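Local coordinates for protein nodulation fucosyltransferase NodZ (Bradyrhizobium sp., PDB 2HLH) that belongs to the NodZ family of bacterial nodulation proteins, glycosyltransferases of the GT-B clan built from two Rossmann-like domains, at residues 277-282 / 297-302; 56-61 / 146-151; 6-11 / 125-130. All blocks are in the same frame, centred on the assembly; numbering follows the deposited sequence.

Contact 1: 277-282 / 297-302; sequences CATVIR and VPRIIE
V280 uses both its N-H and its C=O on the strand 299-302: V280 N donates to R299 O at 3.0 Å, and V280 O accepts I301 N at 2.9 Å. I301 carries the ladder on, since I301 O takes R282 N at 2.9 Å. Each of these links reaches a residue flanking the one directly opposite, which is the evidence for parallel pairing. The axes of 279-282 and 299-302 agree, with N-to-C directions 21° apart. I300 CA adds a CA-H...O contact to V280 O.

T279, I281, R299 and I301 share one face of the sheet. There I281 and I301 lie side by side, I281 CG1 4.0 Å from I301 CB, and the methyl T279 CG2 meets I301 CD1. On the other face R282 runs alongside I300, with R282 CD 3.7 Å from I300 CG2. A bend at its third torsion (chi3 83°) then turns the guanidinium to E302. The salt bridge R282 NH1 to E302 OE2 measures 3.2 Å; the two flat groups are 60° apart, and the nitrogen comes from above the carboxylate plane. At the start of the strands V297 CG2 packs against V280 CG2 at 3.8 Å, while a water joins A278 O to R299 NE.

A second shell fixes these groups. T290 and S287 hold R282 NE and NH2, and R299 NH2 bonds S212 O. Y213 shares a hydrogen bond with the T279 hydroxyl and makes a cation-pi contact with R299. I281 and I301 pack on A208 of helix 194-210. Strand 279-283, helix 291-296 and strand 299-303 thus form a beta-alpha-beta unit whose strands are direct parallel neighbours, as in the Rossmann-like domains of GT-B proteins.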
# COMPACT_ATOMS: atom_id res chain seq x y z
N CYS A 277 -4.57 -14.04 -6.21
CA CYS A 277 -4.02 -14.86 -7.29
C CYS A 277 -3.23 -16.06 -6.79
O CYS A 277 -2.75 -16.10 -5.64
CB CYS A 277 -3.13 -13.97 -8.17
SG CYS A 277 -4.13 -12.75 -9.06
N ALA A 278 -3.10 -17.06 -7.68
CA ALA A 278 -2.27 -18.22 -7.39
C ALA A 278 -0.76 -17.91 -7.54
O ALA A 278 0.08 -18.45 -6.82
CB ALA A 278 -2.63 -19.37 -8.30
N THR A 279 -0.44 -17.09 -8.52
CA THR A 279 0.92 -16.66 -8.81
C THR A 279 0.82 -15.19 -9.15
O THR A 279 -0.15 -14.77 -9.76
CB THR A 279 1.44 -17.39 -10.03
OG1 THR A 279 1.51 -18.77 -9.71
CG2 THR A 279 2.85 -16.86 -10.45
N VAL A 280 1.79 -14.40 -8.73
CA VAL A 280 1.83 -12.97 -9.13
C VAL A 280 3.22 -12.66 -9.67
O VAL A 280 4.22 -13.08 -9.09
CB VAL A 280 1.47 -12.01 -7.96
CG1 VAL A 280 1.68 -10.55 -8.32
CG2 VAL A 280 0.01 -12.15 -7.65
N ILE A 281 3.23 -11.99 -10.81
CA ILE A 281 4.42 -11.49 -11.49
C ILE A 281 4.53 -10.00 -11.15
O ILE A 281 3.59 -9.24 -11.37
CB ILE A 281 4.26 -11.70 -12.99
CG1 ILE A 281 4.24 -13.22 -13.30
CG2 ILE A 281 5.40 -10.99 -13.75
CD1 ILE A 281 3.74 -13.53 -14.69
N ARG A 282 5.66 -9.62 -10.60
CA ARG A 282 5.91 -8.28 -10.13
C ARG A 282 6.89 -7.62 -11.08
O ARG A 282 8.09 -7.91 -11.05
CB ARG A 282 6.48 -8.32 -8.72
CG ARG A 282 5.55 -8.98 -7.65
CD ARG A 282 6.27 -8.92 -6.33
NE ARG A 282 6.11 -7.64 -5.68
CZ ARG A 282 6.68 -7.32 -4.53
NH1 ARG A 282 7.52 -8.15 -3.93
NH2 ARG A 282 6.41 -6.15 -3.97
N VAL A 297 0.26 -14.44 -1.57
CA VAL A 297 0.14 -15.32 -2.75
C VAL A 297 1.14 -16.48 -2.67
O VAL A 297 2.28 -16.28 -2.30
CB VAL A 297 0.34 -14.47 -4.06
CG1 VAL A 297 0.50 -15.30 -5.28
CG2 VAL A 297 -0.82 -13.54 -4.21
N PRO A 298 0.73 -17.71 -3.03
CA PRO A 298 1.64 -18.83 -2.92
C PRO A 298 2.97 -18.75 -3.70
O PRO A 298 3.95 -19.27 -3.25
CB PRO A 298 0.83 -20.01 -3.47
CG PRO A 298 -0.58 -19.61 -3.36
CD PRO A 298 -0.63 -18.14 -3.44
N ARG A 299 2.96 -18.11 -4.86
CA ARG A 299 4.10 -18.06 -5.75
C ARG A 299 4.27 -16.66 -6.33
O ARG A 299 3.33 -16.07 -6.82
CB ARG A 299 3.96 -19.10 -6.86
CG ARG A 299 4.15 -20.53 -6.30
CD ARG A 299 4.32 -21.64 -7.37
NE ARG A 299 3.08 -21.88 -8.06
CZ ARG A 299 2.78 -22.98 -8.75
NH1 ARG A 299 3.66 -23.94 -8.94
NH2 ARG A 299 1.60 -23.05 -9.33
N ILE A 300 5.49 -16.12 -6.21
CA ILE A 300 5.83 -14.83 -6.75
C ILE A 300 6.92 -15.01 -7.78
O ILE A 300 7.89 -15.68 -7.51
CB ILE A 300 6.28 -13.86 -5.62
CG1 ILE A 300 5.12 -13.63 -4.63
CG2 ILE A 300 6.70 -12.55 -6.17
CD1 ILE A 300 5.14 -14.50 -3.36
N ILE A 301 6.74 -14.42 -8.96
CA ILE A 301 7.78 -14.38 -9.99
C ILE A 301 8.22 -12.90 -10.15
O ILE A 301 7.37 -12.01 -10.36
CB ILE A 301 7.25 -14.96 -11.32
CG1 ILE A 301 7.08 -16.48 -11.17
CG2 ILE A 301 8.19 -14.64 -12.52
CD1 ILE A 301 6.40 -17.18 -12.32
N GLU A 302 9.53 -12.69 -10.03
CA GLU A 302 10.22 -11.37 -10.02
C GLU A 302 11.32 -11.45 -11.10
O GLU A 302 11.92 -12.52 -11.30
CB GLU A 302 10.74 -11.09 -8.60
CG GLU A 302 9.74 -10.84 -7.46
CD GLU A 302 10.30 -10.51 -6.08
OE1 GLU A 302 11.54 -10.45 -5.83
OE2 GLU A 302 9.49 -10.33 -5.12
O HOH W 1 0.45 -21.13 -7.35

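Contact 2: 56-61 / 146-151; sequences AFFEPV and RNIKLR. With PO4 (phosphate ion), chain C.
R151 lies along F57, F58 and E59 and can be followed atom by atom. Its CB rests near F57 O, and R151 CG is 3.4 Å from that same F57 O. The chain then bends (chi2 -81°), which brings R151 CD to 3.5 Å from O4 of the phosphate ion. R151 NE is bonded to P55 O. At the tip R151 NH1 donates to phosphate O4 at 2.7 Å, the ion sitting at the edge of the guanidinium, while one face of that group is covered by E59 CA, 3.9 Å above its plane. The other terminal nitrogen, R151 NH2, comes within 4.0 Å of the ring carbon P60 CD, which lies oblique to the guanidinium. The ion, probably from the crystallisation liquor, is also bonded to S152 OG; the E59 carboxylate beside it forms a salt bridge with R155.

Two backbone bonds set this alignment: R151 N to F57 O at 2.9 Å and E59 N to K149 O at 2.8 Å, the latter nearly straight (173° at hydrogen). Between them F58 and L150 form a single bridge, and a water links E59 O to K149 N. The F58 ring is packed by two aliphatic chains. I148 CD1 stands over one face in a CH-pi contact, whereas L150 CD2 approaches F58 CE1 obliquely to 3.4 Å.

Beyond the pair, F58 and L150 both rest on Y272 of helix 258-274, and F57 reaches I261 and L268 of that helix. L150 also touches I158. Segment 146-151 links helix 138-147 to helix 152-166, with R151 as N-cap of the latter, while 56-61 leads out of the short helix 54-57.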
# COMPACT_ATOMS: atom_id res chain seq x y z
N ALA A 56 -12.51 8.13 2.87
CA ALA A 56 -13.01 8.08 1.51
C ALA A 56 -12.90 6.66 0.94
O ALA A 56 -13.63 6.29 0.02
CB ALA A 56 -12.21 9.01 0.67
N PHE A 57 -11.94 5.90 1.46
CA PHE A 57 -11.61 4.55 0.95
C PHE A 57 -11.85 3.44 1.95
O PHE A 57 -12.12 2.31 1.54
CB PHE A 57 -10.14 4.52 0.49
CG PHE A 57 -9.87 5.53 -0.62
CD1 PHE A 57 -10.35 5.32 -1.88
CD2 PHE A 57 -9.23 6.75 -0.34
CE1 PHE A 57 -10.11 6.24 -2.88
CE2 PHE A 57 -9.04 7.67 -1.32
CZ PHE A 57 -9.49 7.43 -2.58
N PHE A 58 -11.69 3.75 3.26
CA PHE A 58 -11.88 2.77 4.31
C PHE A 58 -12.95 3.16 5.32
O PHE A 58 -13.24 4.34 5.51
CB PHE A 58 -10.55 2.55 5.04
CG PHE A 58 -9.49 1.94 4.16
CD1 PHE A 58 -9.40 0.55 4.00
CD2 PHE A 58 -8.62 2.76 3.47
CE1 PHE A 58 -8.43 -0.00 3.13
CE2 PHE A 58 -7.65 2.23 2.63
CZ PHE A 58 -7.58 0.84 2.46
N GLU A 59 -13.54 2.15 5.95
CA GLU A 59 -14.58 2.36 6.95
C GLU A 59 -13.94 2.90 8.25
O GLU A 59 -12.76 2.74 8.47
CB GLU A 59 -15.34 1.06 7.20
CG GLU A 59 -16.11 0.57 5.98
CD GLU A 59 -16.98 -0.65 6.23
OE1 GLU A 59 -16.79 -1.30 7.30
OE2 GLU A 59 -17.85 -0.93 5.34
N PRO A 60 -14.75 3.53 9.12
CA PRO A 60 -14.21 4.00 10.40
C PRO A 60 -13.57 2.92 11.22
O PRO A 60 -14.07 1.79 11.27
CB PRO A 60 -15.45 4.48 11.13
CG PRO A 60 -16.39 4.85 10.03
CD PRO A 60 -16.19 3.80 9.03
N VAL A 61 -12.45 3.25 11.84
CA VAL A 61 -11.76 2.30 12.70
C VAL A 61 -11.24 3.05 13.94
O VAL A 61 -10.61 4.09 13.80
CB VAL A 61 -10.65 1.58 11.92
CG1 VAL A 61 -9.69 2.51 11.21
CG2 VAL A 61 -9.88 0.58 12.80
N ARG A 146 -5.72 -6.82 7.60
CA ARG A 146 -6.81 -7.58 8.18
C ARG A 146 -7.73 -6.73 9.07
O ARG A 146 -8.82 -7.19 9.40
CB ARG A 146 -6.28 -8.74 9.03
CG ARG A 146 -5.65 -9.89 8.18
CD ARG A 146 -5.19 -10.99 9.13
NE ARG A 146 -6.34 -11.57 9.75
CZ ARG A 146 -7.08 -12.52 9.20
NH1 ARG A 146 -6.74 -13.02 8.02
NH2 ARG A 146 -8.13 -12.97 9.83
N ASN A 147 -7.28 -5.57 9.51
CA ASN A 147 -8.01 -4.82 10.52
C ASN A 147 -8.41 -3.42 10.13
O ASN A 147 -8.78 -2.63 11.01
CB ASN A 147 -7.18 -4.83 11.80
CG ASN A 147 -7.10 -6.19 12.39
OD1 ASN A 147 -7.95 -6.55 13.19
ND2 ASN A 147 -6.15 -7.02 11.90
N ILE A 148 -8.28 -3.10 8.84
CA ILE A 148 -9.02 -1.97 8.27
C ILE A 148 -9.88 -2.58 7.15
O ILE A 148 -9.57 -3.66 6.65
CB ILE A 148 -8.10 -0.83 7.77
CG1 ILE A 148 -7.29 -1.28 6.58
CG2 ILE A 148 -7.22 -0.27 8.94
CD1 ILE A 148 -6.34 -0.22 6.09
N LYS A 149 -11.01 -1.97 6.86
CA LYS A 149 -12.01 -2.55 5.98
C LYS A 149 -12.32 -1.53 4.87
O LYS A 149 -12.69 -0.38 5.15
CB LYS A 149 -13.25 -2.89 6.77
CG LYS A 149 -14.26 -3.66 6.06
CD LYS A 149 -15.29 -4.34 7.02
CE LYS A 149 -16.19 -5.31 6.26
NZ LYS A 149 -17.01 -6.16 7.19
N LEU A 150 -12.17 -1.97 3.61
CA LEU A 150 -12.50 -1.12 2.48
C LEU A 150 -13.95 -0.72 2.57
O LEU A 150 -14.81 -1.50 3.02
CB LEU A 150 -12.32 -1.90 1.17
CG LEU A 150 -10.85 -2.09 0.76
CD1 LEU A 150 -10.75 -3.13 -0.34
CD2 LEU A 150 -10.24 -0.78 0.37
N ARG A 151 -14.25 0.47 2.06
CA ARG A 151 -15.64 0.88 1.90
C ARG A 151 -16.39 -0.13 1.05
O ARG A 151 -15.86 -0.69 0.07
CB ARG A 151 -15.73 2.28 1.27
CG ARG A 151 -15.28 3.38 2.17
CD ARG A 151 -16.33 3.78 3.15
NE ARG A 151 -15.91 4.83 4.05
CZ ARG A 151 -16.61 5.24 5.11
NH1 ARG A 151 -17.79 4.67 5.45
NH2 ARG A 151 -16.14 6.20 5.85
P PO4 C . -19.89 1.71 3.93
O1 PO4 C . -20.73 1.68 2.69
O2 PO4 C . -20.64 1.03 5.04
O3 PO4 C . -18.58 0.87 3.82
O4 PO4 C . -19.62 3.13 4.28
O HOH W 2 -11.60 0.18 8.55

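Contact 3: 6-11 / 125-130; sequences FVISRR and TIVCDA
I126 O receives the shortest backbone bond between the strands, from I8 N at 2.7 Å and 174° at hydrogen, and V7 CA adds a CA-H...O contact to the same oxygen at 3.3 Å. Three more bonds complete the ladder: I126 N to F6 O at 2.9 Å, C128 N to I8 O at 2.8 Å and R10 N to C128 O at 2.8 Å. Partners alternate strictly along 6-10, and the strand axes run only 13° apart, so the pairing is regular and parallel.

V7, S9, I126 and C128 point to one face. V7 CG1, anti to its own backbone nitrogen (chi1 -179°), lies 3.7 Å from C128 SG. F6, I8, T125 and V127 occupy the other face, where the end of I8 leans back over T125, I8 CD1 meeting T125 CG2 at 3.6 Å.

Past the ladder the contact turns polar. R10 NH2 forms a salt bridge to D129 OD2 at 2.9 Å, arriving in its own guanidinium plane but from above the carboxylate; this detail is tentative, because the R10 side chain was modelled in two conformers. D39 is a further partner of R10, and R12 of D129 OD1. R11 lays one guanidinium face over the A130 carbonyl carbon and gives NH1 to a water at its edge, while its NH2 is salt-bridged to D17.

Strand 35-39 flanks 6-10 on the side away from 125-128. Helices 15-32 and 101-116 pack on the face of S9 and C128. The parallel neighbours 35-39, 6-10 and 125-128, with these two helices against the sheet, are consistent with a Rossmann-like domain.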
# COMPACT_ATOMS: atom_id res chain seq x y z
N PHE A 6 0.89 10.03 21.04
CA PHE A 6 0.45 9.81 19.70
C PHE A 6 1.58 9.45 18.73
O PHE A 6 2.74 9.82 18.94
CB PHE A 6 -0.25 11.08 19.17
CG PHE A 6 -1.44 11.48 19.96
CD1 PHE A 6 -2.72 10.97 19.66
CD2 PHE A 6 -1.29 12.34 21.06
CE1 PHE A 6 -3.81 11.32 20.45
CE2 PHE A 6 -2.40 12.69 21.83
CZ PHE A 6 -3.64 12.16 21.52
N VAL A 7 1.19 8.74 17.67
CA VAL A 7 2.00 8.55 16.47
C VAL A 7 1.07 8.90 15.32
O VAL A 7 -0.05 8.38 15.23
CB VAL A 7 2.49 7.10 16.24
CG1 VAL A 7 3.35 7.04 14.98
CG2 VAL A 7 3.26 6.59 17.41
N ILE A 8 1.49 9.87 14.52
CA ILE A 8 0.72 10.34 13.36
C ILE A 8 1.34 9.75 12.12
O ILE A 8 2.57 9.96 11.84
CB ILE A 8 0.72 11.84 13.24
CG1 ILE A 8 0.27 12.43 14.59
CG2 ILE A 8 -0.21 12.24 12.11
CD1 ILE A 8 0.18 13.93 14.62
N SER A 9 0.52 9.00 11.38
CA SER A 9 0.95 8.43 10.11
C SER A 9 0.42 9.28 8.96
O SER A 9 -0.77 9.31 8.66
CB SER A 9 0.47 7.00 9.97
OG SER A 9 0.88 6.36 8.76
N ARG A 10 1.34 10.02 8.35
CA ARG A 10 1.06 10.88 7.23
C ARG A 10 1.64 10.28 5.99
O ARG A 10 2.87 10.04 5.88
CB ARG A 10 1.63 12.24 7.55
CG ARG A 10 1.53 12.51 9.07
CD ARG A 10 1.46 13.95 9.46
NE ARG A 10 1.96 14.81 8.45
CZ ARG A 10 1.22 15.55 7.61
NH1 ARG A 10 -0.09 15.54 7.63
NH2 ARG A 10 1.81 16.27 6.70
N ARG A 11 0.79 10.05 5.00
CA ARG A 11 1.29 9.62 3.67
C ARG A 11 0.24 9.99 2.64
O ARG A 11 -0.97 9.91 2.92
CB ARG A 11 1.58 8.11 3.64
CG ARG A 11 2.71 7.70 2.70
CD ARG A 11 4.12 8.01 3.27
NE ARG A 11 5.08 7.78 2.21
CZ ARG A 11 5.91 8.66 1.67
NH1 ARG A 11 6.07 9.85 2.19
NH2 ARG A 11 6.61 8.31 0.62
N THR A 125 4.28 13.35 20.74
CA THR A 125 3.71 13.06 19.42
C THR A 125 4.85 12.76 18.45
O THR A 125 5.75 13.58 18.27
CB THR A 125 2.86 14.25 18.90
OG1 THR A 125 1.73 14.43 19.75
CG2 THR A 125 2.40 13.97 17.49
N ILE A 126 4.82 11.57 17.86
CA ILE A 126 5.72 11.19 16.78
C ILE A 126 5.00 11.50 15.48
O ILE A 126 3.88 11.00 15.22
CB ILE A 126 6.06 9.67 16.82
CG1 ILE A 126 6.49 9.22 18.23
CG2 ILE A 126 7.13 9.28 15.77
CD1 ILE A 126 7.64 9.98 18.82
N VAL A 127 5.61 12.33 14.64
CA VAL A 127 5.03 12.66 13.34
C VAL A 127 5.79 11.91 12.24
O VAL A 127 6.95 12.17 12.05
CB VAL A 127 5.11 14.15 13.03
CG1 VAL A 127 4.38 14.45 11.69
CG2 VAL A 127 4.52 15.00 14.18
N CYS A 128 5.13 10.94 11.61
CA CYS A 128 5.71 10.15 10.54
C CYS A 128 5.25 10.77 9.23
O CYS A 128 4.08 10.62 8.84
CB CYS A 128 5.27 8.68 10.65
SG CYS A 128 5.66 7.88 12.19
N ASP A 129 6.14 11.45 8.54
CA ASP A 129 5.80 12.12 7.29
C ASP A 129 6.91 11.89 6.25
O ASP A 129 7.47 12.80 5.63
CB ASP A 129 5.46 13.59 7.59
CG ASP A 129 4.77 14.30 6.49
OD1 ASP A 129 4.38 13.69 5.46
OD2 ASP A 129 4.58 15.54 6.69
N ALA A 130 7.21 10.60 6.08
CA ALA A 130 8.19 10.12 5.17
C ALA A 130 7.84 8.66 4.86
O ALA A 130 6.97 8.06 5.49
CB ALA A 130 9.57 10.19 5.83
O HOH W 3 4.52 11.45 4.12
O HOH W 4 4.70 8.10 7.00

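In the fold
Contacts 3 and 1 belong to two separate six-stranded mixed sheets on opposite sides of the chain's centre, their own centres about 32 Å apart. Contact 2 is nearer to each than they are to one another, about 19 Å from contact 3 and 25 Å from contact 1, centre to centre. Along the chain the segments of contacts 3 and 2 alternate, and strand 125-128 is followed directly by helix 138-147; contact 1 opens only after both have closed. Helix 258-274, on which contact 2 packs, precedes strand 279-283 of contact 1. Two sheets with such helical and loop connections between them are consistent with the two-domain plan of the GT-B clan.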